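Local coordinates for protein gluconokinase (Sinorhizobium meliloti, PDB 3T61) that probably phosphorylates D-gluconate at the expense of ATP, giving 6-phospho-D-gluconate and ADP, at residues N57-K60 and M61-I65. Residues are numbered along the deposited sequence; the frame is centred on the assembly and turned at random.
Sequences NIRK and MSEGI
Glu-63 runs back alongside Arg-59, one helical turn earlier, both side chains pointing the same way. Its CG lies anti to its own carbonyl carbon (chi1 -57°), which lays the chain over the Arg-59 carbonyl. Carboxylate OE2 then meets the arginine's aliphatic stem, 3.6 Å from Arg-59 CG. The charged ends do not touch: Arg-59 NE stays 5.3 Å from Glu-63 OE2, and the guanidinium and carboxylate planes are 59° apart. Arg-59 NH2 forms a salt bridge with Glu-48 of the second subunit. An alanine at Glu-63 would probably leave the Arg-59 stem without this neighbour and open a gap over the Arg-59 carbonyl. The Glu-63 side chain also lies near a bound phosphate, probably from the crystallisation liquor. On another face, Lys-60 extends beyond CG and crosses Ile-65 at about a right angle, with Lys-60 CD 4.0 Å from Ile-65 CG2. Lys-60 NZ goes on to a salt bridge with Asp-71. Met-61, a selenomethionine, turns CG beside its own backbone N, 3.1 Å from Asn-57 O, which accepts the Met-61 N-H. Ile-65 N bonds Lys-60 O at 2.9 Å, and Gly-64 N bonds Met-61 O at 3.0 Å. With positive phi at Gly-64, these two bonds form the Schellman motif that ends helix 55-63.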
loop_
_atom_site.group_PDB
_atom_site.type_symbol
_atom_site.label_atom_id
_atom_site.label_comp_id
_atom_site.label_asym_id
_atom_site.label_seq_id
_atom_site.Cartn_x
_atom_site.Cartn_y
_atom_site.Cartn_z
ATOM N N ASN A 57 1.434 2.086 -7.071
ATOM C CA ASN A 57 2.081 2.679 -5.895
ATOM C C ASN A 57 2.160 1.690 -4.736
ATOM O O ASN A 57 3.205 1.550 -4.109
ATOM C CB ASN A 57 1.349 3.956 -5.443
ATOM C CG ASN A 57 1.536 5.125 -6.413
ATOM O OD1 ASN A 57 2.258 5.019 -7.406
ATOM N ND2 ASN A 57 0.890 6.250 -6.117
ATOM N N ILE A 58 1.056 1.003 -4.463
ATOM C CA ILE A 58 0.991 0.023 -3.388
ATOM C C ILE A 58 2.035 -1.093 -3.551
ATOM O O ILE A 58 2.622 -1.568 -2.568
ATOM C CB ILE A 58 -0.424 -0.588 -3.313
ATOM C CG1 ILE A 58 -1.444 0.534 -3.088
ATOM C CG2 ILE A 58 -0.508 -1.602 -2.179
ATOM C CD1 ILE A 58 -2.886 0.088 -3.100
ATOM N N ARG A 59 2.269 -1.505 -4.793
ATOM C CA ARG A 59 3.251 -2.543 -5.063
ATOM C C ARG A 59 4.637 -2.041 -4.633
ATOM O O ARG A 59 5.379 -2.752 -3.955
ATOM C CB ARG A 59 3.253 -2.892 -6.554
ATOM C CG ARG A 59 4.054 -4.144 -6.931
ATOM C CD ARG A 59 4.340 -4.139 -8.422
ATOM N NE ARG A 59 3.121 -3.853 -9.169
ATOM C CZ ARG A 59 3.041 -2.996 -10.180
ATOM N NH1 ARG A 59 4.114 -2.332 -10.575
ATOM N NH2 ARG A 59 1.878 -2.794 -10.791
ATOM N N LYS A 60 4.988 -0.819 -5.026
ATOM C CA LYS A 60 6.281 -0.265 -4.643
ATOM C C LYS A 60 6.420 -0.155 -3.130
ATOM O O LYS A 60 7.462 -0.495 -2.574
ATOM C CB LYS A 60 6.497 1.114 -5.258
ATOM C CG LYS A 60 6.859 1.113 -6.722
ATOM C CD LYS A 60 7.362 2.492 -7.117
ATOM C CE LYS A 60 7.837 2.540 -8.551
ATOM N NZ LYS A 60 8.452 3.860 -8.865
HETATM N N MSE A 61 5.379 0.329 -2.466
HETATM C CA MSE A 61 5.409 0.476 -1.015
HETATM C C MSE A 61 5.539 -0.899 -0.371
HETATM O O MSE A 61 6.246 -1.074 0.621
HETATM C CB MSE A 61 4.138 1.179 -0.539
HETATM C CG MSE A 61 3.874 2.520 -1.222
HETATM SE SE MSE A 61 2.194 3.339 -0.659
HETATM C CE MSE A 61 2.906 4.602 0.679
ATOM N N SER A 62 4.871 -1.879 -0.966
ATOM C CA SER A 62 4.917 -3.252 -0.477
ATOM C C SER A 62 6.355 -3.758 -0.485
ATOM O O SER A 62 6.772 -4.484 0.413
ATOM C CB SER A 62 4.069 -4.149 -1.375
ATOM O OG SER A 62 3.974 -5.449 -0.840
ATOM N N GLU A 63 7.111 -3.348 -1.502
ATOM C CA GLU A 63 8.500 -3.757 -1.668
ATOM C C GLU A 63 9.485 -2.903 -0.871
ATOM O O GLU A 63 10.669 -3.225 -0.791
ATOM C CB GLU A 63 8.855 -3.732 -3.157
ATOM C CG GLU A 63 7.929 -4.617 -3.994
ATOM C CD GLU A 63 7.875 -4.215 -5.467
ATOM O OE1 GLU A 63 8.216 -3.058 -5.779
ATOM O OE2 GLU A 63 7.464 -5.050 -6.305
ATOM N N GLY A 64 8.993 -1.829 -0.264
ATOM C CA GLY A 64 9.873 -0.966 0.497
ATOM C C GLY A 64 10.686 -0.078 -0.423
ATOM O O GLY A 64 11.781 0.354 -0.072
ATOM N N ILE A 65 10.151 0.176 -1.614
ATOM C CA ILE A 65 10.806 1.035 -2.595
ATOM C C ILE A 65 10.139 2.417 -2.559
ATOM O O ILE A 65 8.914 2.518 -2.528
ATOM C CB ILE A 65 10.683 0.439 -4.043
ATOM C CG1 ILE A 65 11.831 -0.542 -4.323
ATOM C CG2 ILE A 65 10.720 1.555 -5.086
ATOM C CD1 ILE A 65 11.779 -1.810 -3.529
#